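Local coordinates for protein putative transcriptional regulator (Salmonella typhimurium, PDB 1YYV) that probably binds DNA as a dimeric winged helix-turn-helix transcriptional regulator of the HxlR family, at residues Lys30-Arg35 against Gln71-Asp76; Asp46-Phe51 against His90-Leu95; Phe78-Ser83 against Ser94-Gly99. One frame throughout, in Å; residues are numbered along the deposited sequence. Where two conformers were deposited one is given.

Interaction 1 of 3, residues Lys30-Arg35 against Gln71-Asp76; sequences KHVTSR and QALEQD
D76 OD2 is the best-held polar atom here, gripped by one bond from across the contact. D76 OD2 accepts the N-H of H31 ND1 at 2.9 Å in a nearly straight bond, 167° at the hydrogen, while its sister oxygen OD1 forms a salt bridge with R124 of the second subunit. OD2 lies exactly in the imidazole plane, so the ring offers its N-H head-on; seen from the acid, the donor stands above the carboxylate plane, and the two flat groups are turned 26° apart. Because ND1 serves as donor, it carries the proton; D76 alone would be expected to favour a protonated ring, an effect that R124 probably offsets. Both side chains have CG anti to their own carbonyl carbon, and they meet at about a right angle.

This His-carboxylate pair joins helix 25-33 to helix 66-76, within the HxlR-like helix-turn-helix region. One helical turn before D76, the methyl of A72 sits over the centre of the imidazole face in a CH-pi contact, A72 CB 3.6 Å from the centroid of the H31 ring and only 4° off its normal. The ring is therefore fixed twice, by an acid at its edge and a methyl on its face. Deeper in, V32 CG1 meets L73 CD2 at 4.0 Å, and the same leucine methyl lies 3.9 Å from H31 O. V32 also packs on L41 and on I113 of the second subunit, whereas L73 reaches I40 of helix 35-43.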
loop_
_atom_site.group_PDB
_atom_site.type_symbol
_atom_site.label_atom_id
_atom_site.label_comp_id
_atom_site.label_asym_id
_atom_site.label_seq_id
_atom_site.Cartn_x
_atom_site.Cartn_y
_atom_site.Cartn_z
ATOM N N LYS A 30 -2.911 -5.149 -2.284
ATOM C CA LYS A 30 -4.215 -4.533 -2.150
ATOM C C LYS A 30 -4.803 -4.688 -0.713
ATOM O O LYS A 30 -5.255 -3.704 -0.083
ATOM C CB LYS A 30 -5.190 -5.127 -3.192
ATOM C CG LYS A 30 -6.549 -4.421 -3.153
ATOM C CD LYS A 30 -7.655 -4.980 -4.096
ATOM C CE LYS A 30 -7.997 -3.955 -5.210
ATOM N NZ LYS A 30 -9.451 -3.907 -5.757
ATOM N N HIS A 31 -4.812 -5.906 -0.188
ATOM C CA HIS A 31 -5.359 -6.089 1.165
ATOM C C HIS A 31 -4.658 -5.250 2.220
ATOM O O HIS A 31 -5.321 -4.701 3.095
ATOM C CB HIS A 31 -5.388 -7.565 1.582
ATOM C CG HIS A 31 -6.178 -8.424 0.636
ATOM N ND1 HIS A 31 -5.997 -9.795 0.526
ATOM C CD2 HIS A 31 -7.150 -8.099 -0.252
ATOM C CE1 HIS A 31 -6.842 -10.270 -0.372
ATOM N NE2 HIS A 31 -7.532 -9.262 -0.874
ATOM N N VAL A 32 -3.330 -5.137 2.143
ATOM C CA VAL A 32 -2.589 -4.532 3.276
ATOM C C VAL A 32 -2.473 -3.021 3.126
ATOM O O VAL A 32 -2.044 -2.302 4.042
ATOM C CB VAL A 32 -1.203 -5.257 3.589
ATOM C CG1 VAL A 32 -1.382 -6.767 3.659
ATOM C CG2 VAL A 32 -0.087 -4.888 2.573
ATOM N N THR A 33 -2.839 -2.521 1.954
ATOM C CA THR A 33 -2.716 -1.094 1.746
ATOM C C THR A 33 -4.021 -0.399 1.350
ATOM O O THR A 33 -4.003 0.812 1.067
ATOM C CB THR A 33 -1.604 -0.763 0.745
ATOM O OG1 THR A 33 -1.861 -1.445 -0.474
ATOM C CG2 THR A 33 -0.207 -1.122 1.298
ATOM N N SER A 34 -5.121 -1.168 1.314
ATOM C CA SER A 34 -6.443 -0.612 1.213
ATOM C C SER A 34 -6.593 0.296 2.399
ATOM O O SER A 34 -5.873 0.189 3.370
ATOM C CB SER A 34 -7.552 -1.677 1.227
ATOM O OG SER A 34 -7.673 -2.245 2.526
ATOM N N ARG A 35 -7.535 1.206 2.309
ATOM C CA ARG A 35 -7.683 2.221 3.329
ATOM C C ARG A 35 -8.113 1.633 4.686
ATOM O O ARG A 35 -7.733 2.147 5.718
ATOM C CB ARG A 35 -8.632 3.275 2.774
ATOM C CG ARG A 35 -9.570 3.968 3.692
ATOM C CD ARG A 35 -10.327 4.861 2.783
ATOM N NE ARG A 35 -11.399 5.574 3.444
ATOM C CZ ARG A 35 -12.191 6.431 2.819
ATOM N NH1 ARG A 35 -11.987 6.667 1.521
ATOM N NH2 ARG A 35 -13.169 7.047 3.489
ATOM N N GLN A 71 -11.562 -10.148 7.150
ATOM C CA GLN A 71 -11.540 -11.460 6.530
ATOM C C GLN A 71 -10.387 -11.717 5.515
ATOM O O GLN A 71 -9.777 -12.787 5.543
ATOM C CB GLN A 71 -12.877 -11.756 5.851
ATOM C CG GLN A 71 -12.822 -13.089 5.096
ATOM C CD GLN A 71 -14.107 -13.831 5.187
ATOM O OE1 GLN A 71 -14.966 -13.723 4.295
ATOM N NE2 GLN A 71 -14.287 -14.582 6.294
ATOM N N ALA A 72 -10.132 -10.765 4.618
ATOM C CA ALA A 72 -9.010 -10.874 3.677
ATOM C C ALA A 72 -7.663 -10.943 4.417
ATOM O O ALA A 72 -6.787 -11.707 4.042
ATOM C CB ALA A 72 -9.028 -9.729 2.637
ATOM N N LEU A 73 -7.523 -10.177 5.492
ATOM C CA LEU A 73 -6.299 -10.186 6.283
ATOM C C LEU A 73 -6.114 -11.456 7.090
ATOM O O LEU A 73 -4.976 -11.900 7.275
ATOM C CB LEU A 73 -6.212 -8.947 7.188
ATOM C CG LEU A 73 -6.078 -7.564 6.508
ATOM C CD1 LEU A 73 -6.189 -6.384 7.517
ATOM C CD2 LEU A 73 -4.768 -7.455 5.734
ATOM N N GLU A 74 -7.212 -12.049 7.559
ATOM C CA GLU A 74 -7.133 -13.311 8.304
ATOM C C GLU A 74 -6.750 -14.484 7.408
ATOM O O GLU A 74 -5.882 -15.305 7.776
ATOM C CB GLU A 74 -8.433 -13.628 9.061
ATOM C CG GLU A 74 -8.363 -14.986 9.800
ATOM C CD GLU A 74 -9.675 -15.452 10.427
ATOM O OE1 GLU A 74 -10.769 -14.893 10.103
ATOM O OE2 GLU A 74 -9.595 -16.414 11.242
ATOM N N GLN A 75 -7.364 -14.563 6.225
ATOM C CA GLN A 75 -7.037 -15.671 5.332
ATOM C C GLN A 75 -5.666 -15.542 4.690
ATOM O O GLN A 75 -5.116 -16.559 4.255
ATOM C CB GLN A 75 -8.160 -16.070 4.344
ATOM C CG GLN A 75 -8.754 -14.961 3.513
ATOM C CD GLN A 75 -10.222 -15.230 3.119
ATOM O OE1 GLN A 75 -10.964 -15.905 3.841
ATOM N NE2 GLN A 75 -10.649 -14.653 1.986
ATOM N N ASP A 76 -5.106 -14.322 4.685
ATOM C CA ASP A 76 -3.714 -14.095 4.296
ATOM C C ASP A 76 -2.755 -14.574 5.393
ATOM O O ASP A 76 -1.627 -14.909 5.121
ATOM C CB ASP A 76 -3.469 -12.618 3.968
ATOM C CG ASP A 76 -4.007 -12.215 2.568
ATOM O OD1 ASP A 76 -4.424 -13.109 1.798
ATOM O OD2 ASP A 76 -4.029 -10.996 2.236
#

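Interaction 2 of 3, residues Asp46-Phe51 against His90-Leu95; sequences DGTHRF and HVEYSL
Backbone bonds form the first shell. H49 and Y93 are an antiparallel hydrogen-bonded pair: H49 N gives to Y93 O at 3.0 Å, and Y93 N returns a shorter bond to H49 O, 2.7 Å, nearly along the C=O axis. F51 N extends the ladder to V91 O at 3.0 Å, just where the strand gives way to helix 51-55.

On the face bearing R50 and E92, a non-hydrogen-bonded pair, the arginine bends at chi3 (-93°) and lays its guanidinium on the H90 ring, centres 4.0 Å apart and planes at 27°. R50 CD adds a CH-pi contact over the same imidazole. E92 runs alongside the arginine, but its OE2 remains 4.4 Å from R50 NH1, beyond a salt bridge, and meets the aliphatic R50 CD instead. The methyl T48 CG2 packs on E92 CG from the other side of that chain.

On the face bearing H49 and Y93, F51 CB touches V91 CG1 at 3.7 Å, and the Y93 ring lies beside F51. H49 turns away from Y93; its ND1 donates to G47 O at 2.7 Å, holding the turn before the strand, and its NE2 bonds the dimethylated lysine at position 57.

The short strand 49-50 thus edges the wing sheet expected of a winged helix, with strand 79-84 flanking 90-95 across from it, while L66 and L70 of helix 66-76 receive F51.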
loop_
_atom_site.group_PDB
_atom_site.type_symbol
_atom_site.label_atom_id
_atom_site.label_comp_id
_atom_site.label_asym_id
_atom_site.label_seq_id
_atom_site.Cartn_x
_atom_site.Cartn_y
_atom_site.Cartn_z
ATOM N N ASP A 46 -0.994 -2.014 18.747
ATOM C CA ASP A 46 -1.269 -1.743 20.158
ATOM C C ASP A 46 -1.759 -2.941 20.962
ATOM O O ASP A 46 -1.738 -2.894 22.180
ATOM C CB ASP A 46 -2.273 -0.602 20.302
ATOM C CG ASP A 46 -1.845 0.645 19.555
ATOM O OD1 ASP A 46 -0.655 1.050 19.676
ATOM O OD2 ASP A 46 -2.706 1.230 18.855
ATOM N N GLY A 47 -2.205 -3.995 20.295
ATOM C CA GLY A 47 -2.698 -5.191 20.971
ATOM C C GLY A 47 -4.041 -5.626 20.424
ATOM O O GLY A 47 -4.553 -5.050 19.447
ATOM N N THR A 48 -4.610 -6.648 21.050
ATOM C CA THR A 48 -5.942 -7.149 20.707
ATOM C C THR A 48 -7.017 -6.049 20.710
ATOM O O THR A 48 -7.019 -5.198 21.595
ATOM C CB THR A 48 -6.330 -8.293 21.638
ATOM O OG1 THR A 48 -5.306 -9.282 21.579
ATOM C CG2 THR A 48 -7.629 -8.938 21.203
ATOM N N HIS A 49 -7.870 -6.050 19.678
ATOM C CA HIS A 49 -9.053 -5.201 19.560
ATOM C C HIS A 49 -10.195 -6.105 19.219
ATOM O O HIS A 49 -10.002 -7.087 18.484
ATOM C CB HIS A 49 -8.911 -4.249 18.384
ATOM C CG HIS A 49 -7.937 -3.142 18.617
ATOM N ND1 HIS A 49 -6.596 -3.365 18.858
ATOM C CD2 HIS A 49 -8.105 -1.800 18.634
ATOM C CE1 HIS A 49 -5.987 -2.206 19.039
ATOM N NE2 HIS A 49 -6.884 -1.243 18.923
ATOM N N ARG A 50 -11.381 -5.775 19.750
ATOM C CA ARG A 50 -12.648 -6.380 19.350
ATOM C C ARG A 50 -13.083 -5.678 18.090
ATOM O O ARG A 50 -12.607 -4.566 17.785
ATOM C CB ARG A 50 -13.691 -6.249 20.469
ATOM C CG ARG A 50 -13.127 -6.657 21.831
ATOM C CD ARG A 50 -14.165 -6.984 22.868
ATOM N NE ARG A 50 -14.495 -5.815 23.674
ATOM C CZ ARG A 50 -14.864 -5.838 24.950
ATOM N NH1 ARG A 50 -14.946 -6.976 25.627
ATOM N NH2 ARG A 50 -15.150 -4.697 25.547
ATOM N N PHE A 51 -13.976 -6.320 17.332
ATOM C CA PHE A 51 -14.563 -5.692 16.153
ATOM C C PHE A 51 -15.028 -4.271 16.429
ATOM O O PHE A 51 -14.815 -3.396 15.600
ATOM C CB PHE A 51 -15.718 -6.534 15.610
ATOM C CG PHE A 51 -16.226 -6.084 14.257
ATOM C CD1 PHE A 51 -15.765 -6.696 13.093
ATOM C CD2 PHE A 51 -17.169 -5.055 14.144
ATOM C CE1 PHE A 51 -16.238 -6.312 11.837
ATOM C CE2 PHE A 51 -17.646 -4.658 12.890
ATOM C CZ PHE A 51 -17.174 -5.288 11.731
ATOM N N HIS A 90 -18.528 -11.069 21.482
ATOM C CA HIS A 90 -17.565 -10.260 20.771
ATOM C C HIS A 90 -16.669 -11.164 19.950
ATOM O O HIS A 90 -16.614 -12.378 20.149
ATOM C CB HIS A 90 -16.695 -9.444 21.743
ATOM C CG HIS A 90 -17.353 -8.209 22.284
ATOM N ND1 HIS A 90 -17.864 -7.216 21.473
ATOM C CD2 HIS A 90 -17.544 -7.791 23.560
ATOM C CE1 HIS A 90 -18.352 -6.248 22.227
ATOM N NE2 HIS A 90 -18.170 -6.573 23.499
ATOM N N VAL A 91 -15.999 -10.556 18.988
ATOM C CA VAL A 91 -14.931 -11.220 18.291
ATOM C C VAL A 91 -13.727 -10.317 18.460
ATOM O O VAL A 91 -13.832 -9.105 18.295
ATOM C CB VAL A 91 -15.296 -11.489 16.808
ATOM C CG1 VAL A 91 -15.632 -10.204 16.086
ATOM C CG2 VAL A 91 -14.206 -12.245 16.137
ATOM N N GLU A 92 -12.603 -10.915 18.826
ATOM C CA GLU A 92 -11.343 -10.206 18.995
ATOM C C GLU A 92 -10.303 -10.584 17.955
ATOM O O GLU A 92 -10.223 -11.753 17.541
ATOM C CB GLU A 92 -10.777 -10.470 20.397
ATOM C CG GLU A 92 -11.180 -9.395 21.368
ATOM C CD GLU A 92 -11.205 -9.878 22.766
ATOM O OE1 GLU A 92 -10.206 -10.493 23.156
ATOM O OE2 GLU A 92 -12.237 -9.648 23.479
ATOM N N TYR A 93 -9.499 -9.575 17.590
ATOM C CA TYR A 93 -8.455 -9.628 16.548
ATOM C C TYR A 93 -7.112 -9.225 17.102
ATOM O O TYR A 93 -6.992 -8.226 17.788
ATOM C CB TYR A 93 -8.806 -8.662 15.380
ATOM C CG TYR A 93 -10.103 -9.032 14.717
ATOM C CD1 TYR A 93 -10.143 -10.040 13.757
ATOM C CD2 TYR A 93 -11.294 -8.448 15.104
ATOM C CE1 TYR A 93 -11.344 -10.432 13.179
ATOM C CE2 TYR A 93 -12.504 -8.825 14.530
ATOM C CZ TYR A 93 -12.516 -9.819 13.567
ATOM O OH TYR A 93 -13.687 -10.211 12.968
ATOM N N SER A 94 -6.087 -9.992 16.764
ATOM C CA SER A 94 -4.714 -9.567 16.969
ATOM C C SER A 94 -3.861 -10.029 15.778
ATOM O O SER A 94 -4.319 -10.833 14.944
ATOM C CB SER A 94 -4.153 -10.149 18.270
ATOM O OG SER A 94 -4.318 -11.562 18.284
ATOM N N LEU A 95 -2.620 -9.542 15.741
ATOM C CA LEU A 95 -1.647 -9.913 14.726
ATOM C C LEU A 95 -0.935 -11.226 15.038
ATOM O O LEU A 95 -0.536 -11.482 16.172
ATOM C CB LEU A 95 -0.570 -8.827 14.567
ATOM C CG LEU A 95 -1.004 -7.422 14.204
ATOM C CD1 LEU A 95 0.100 -6.497 14.556
ATOM C CD2 LEU A 95 -1.388 -7.310 12.727
#

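Interaction 3 of 3, residues Phe78-Ser83 against Ser94-Gly99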
loop_
_atom_site.group_PDB
_atom_site.type_symbol
_atom_site.label_atom_id
_atom_site.label_comp_id
_atom_site.label_asym_id
_atom_site.label_seq_id
_atom_site.Cartn_x
_atom_site.Cartn_y
_atom_site.Cartn_z
ATOM N N PHE A 78 -2.460 -12.923 8.608
ATOM C CA PHE A 78 -1.952 -11.790 9.351
ATOM C C PHE A 78 -2.684 -11.596 10.684
ATOM O O PHE A 78 -2.185 -10.878 11.568
ATOM C CB PHE A 78 -2.034 -10.496 8.518
ATOM C CG PHE A 78 -1.316 -10.564 7.179
ATOM C CD1 PHE A 78 -0.033 -11.134 7.068
ATOM C CD2 PHE A 78 -1.904 -10.035 6.044
ATOM C CE1 PHE A 78 0.630 -11.176 5.856
ATOM C CE2 PHE A 78 -1.247 -10.063 4.823
ATOM C CZ PHE A 78 0.015 -10.641 4.723
ATOM N N LEU A 79 -3.874 -12.184 10.824
ATOM C CA LEU A 79 -4.655 -11.984 12.049
ATOM C C LEU A 79 -5.084 -13.278 12.696
ATOM O O LEU A 79 -5.376 -14.269 12.022
ATOM C CB LEU A 79 -5.916 -11.126 11.838
ATOM C CG LEU A 79 -5.851 -9.889 10.972
ATOM C CD1 LEU A 79 -7.232 -9.361 10.800
ATOM C CD2 LEU A 79 -4.884 -8.814 11.519
ATOM N N ASN A 80 -5.084 -13.240 14.021
ATOM C CA ASN A 80 -5.852 -14.191 14.834
ATOM C C ASN A 80 -7.253 -13.656 15.105
ATOM O O ASN A 80 -7.425 -12.497 15.480
ATOM C CB ASN A 80 -5.100 -14.534 16.112
ATOM C CG ASN A 80 -3.858 -15.334 15.817
ATOM O OD1 ASN A 80 -2.763 -14.994 16.278
ATOM N ND2 ASN A 80 -4.006 -16.394 14.990
ATOM N N ARG A 81 -8.248 -14.492 14.834
ATOM C CA ARG A 81 -9.609 -14.153 15.182
ATOM C C ARG A 81 -10.214 -15.112 16.219
ATOM O O ARG A 81 -10.378 -16.316 15.965
ATOM C CB ARG A 81 -10.487 -14.065 13.940
ATOM C CG ARG A 81 -11.945 -13.773 14.290
ATOM C CD ARG A 81 -12.832 -14.111 13.144
ATOM N NE ARG A 81 -12.730 -15.532 12.854
ATOM C CZ ARG A 81 -13.528 -16.191 12.015
ATOM N NH1 ARG A 81 -14.517 -15.554 11.363
ATOM N NH2 ARG A 81 -13.339 -17.496 11.833
ATOM N N VAL A 82 -10.544 -14.575 17.389
ATOM C CA VAL A 82 -11.123 -15.392 18.470
ATOM C C VAL A 82 -12.551 -14.963 18.796
ATOM O O VAL A 82 -12.796 -13.802 19.123
ATOM C CB VAL A 82 -10.263 -15.356 19.754
ATOM C CG1 VAL A 82 -10.776 -16.376 20.780
ATOM C CG2 VAL A 82 -8.799 -15.633 19.427
ATOM N N SER A 83 -13.486 -15.911 18.689
ATOM C CA SER A 83 -14.888 -15.677 19.070
ATOM C C SER A 83 -15.118 -15.793 20.557
ATOM O O SER A 83 -14.547 -16.654 21.232
ATOM C CB SER A 83 -15.848 -16.644 18.370
ATOM O OG SER A 83 -16.304 -16.099 17.147
ATOM N N SER A 94 -6.087 -9.992 16.764
ATOM C CA SER A 94 -4.714 -9.567 16.969
ATOM C C SER A 94 -3.861 -10.029 15.778
ATOM O O SER A 94 -4.319 -10.833 14.944
ATOM C CB SER A 94 -4.153 -10.149 18.270
ATOM O OG SER A 94 -4.318 -11.562 18.284
ATOM N N LEU A 95 -2.620 -9.542 15.741
ATOM C CA LEU A 95 -1.647 -9.913 14.726
ATOM C C LEU A 95 -0.935 -11.226 15.038
ATOM O O LEU A 95 -0.536 -11.482 16.172
ATOM C CB LEU A 95 -0.570 -8.827 14.567
ATOM C CG LEU A 95 -1.004 -7.422 14.204
ATOM C CD1 LEU A 95 0.100 -6.497 14.556
ATOM C CD2 LEU A 95 -1.388 -7.310 12.727
ATOM N N THR A 96 -0.776 -12.032 14.003
ATOM C CA THR A 96 0.102 -13.168 14.037
ATOM C C THR A 96 1.550 -12.647 13.933
ATOM O O THR A 96 1.761 -11.451 13.640
ATOM C CB THR A 96 -0.240 -14.110 12.876
ATOM O OG1 THR A 96 0.030 -13.437 11.637
ATOM C CG2 THR A 96 -1.730 -14.526 12.941
ATOM N N PRO A 97 2.556 -13.508 14.209
ATOM C CA PRO A 97 3.953 -13.117 13.874
ATOM C C PRO A 97 4.154 -12.655 12.434
ATOM O O PRO A 97 4.835 -11.658 12.198
ATOM C CB PRO A 97 4.761 -14.398 14.148
ATOM C CG PRO A 97 3.955 -15.071 15.242
ATOM C CD PRO A 97 2.499 -14.832 14.859
ATOM N N LEU A 98 3.570 -13.366 11.469
ATOM C CA LEU A 98 3.588 -12.910 10.068
ATOM C C LEU A 98 2.925 -11.531 9.899
ATOM O O LEU A 98 3.399 -10.663 9.136
ATOM C CB LEU A 98 2.934 -13.961 9.143
ATOM C CG LEU A 98 3.195 -13.786 7.638
ATOM C CD1 LEU A 98 4.676 -14.092 7.294
ATOM C CD2 LEU A 98 2.243 -14.635 6.790
ATOM N N GLY A 99 1.825 -11.327 10.601
ATOM C CA GLY A 99 1.107 -10.062 10.560
ATOM C C GLY A 99 1.832 -8.901 11.201
ATOM O O GLY A 99 1.649 -7.766 10.784
#
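Three backbone hydrogen bonds define the contact. N80 and S94 form an antiparallel hydrogen-bonded pair, N80 N giving to S94 O at 2.7 Å and S94 N to N80 O at 3.1 Å, each donor lying in the carbonyl plane. The third differs: T96 N reaches F78 O at 3.0 Å from well above its carbonyl plane, 55° out, as the chain leaves the strand for helix 97-103. L95 CA and G99 CA add CA-H...O contacts to that carbonyl.

A side-chain cap begins the helix. T96 OG1, set between backbone N and carbonyl carbon, accepts G99 N at 3.0 Å as an N-cap and also bonds G77 O.

The T96 methyl packs on the N80 amide, CG2 of T96 lying 3.5 Å from N80 OD1. Among apolar pairs, L79 CD2 meets L95 CD2 at 4.0 Å, and F78 CE1 touches L98 CD2 at 3.9 Å; W112 of the second subunit packs on F78 and L98.

At G99 a side chain would collide with F78 O, so glycine permits this approach. The chemistry implies a junction: main-chain bonds set the hairpin register and the threonine hydroxyl ties the start of helix 97-103 to G77, just ahead of strand 79-84.

How the interactions relate
Interaction 1 is buried near the centre of the chain, interaction 3 partly buried, and interaction 2 at the surface. Interactions 2 and 3 share S94 and L95 and bond opposite edges of strand 90-95, so one strand holds both neighbours in the sheet; E92 O to V82 N continues that ladder. Interaction 1 instead pairs two helices through side chains. It meets interaction 3 where helix 66-76 runs into strand 79-84: L73 O probably bonds F78 N, and V32 packs on the F78 ring. Interactions 1 and 3 both touch the second subunit, whereas interaction 2 does not, its polar stacking lying out on the sheet.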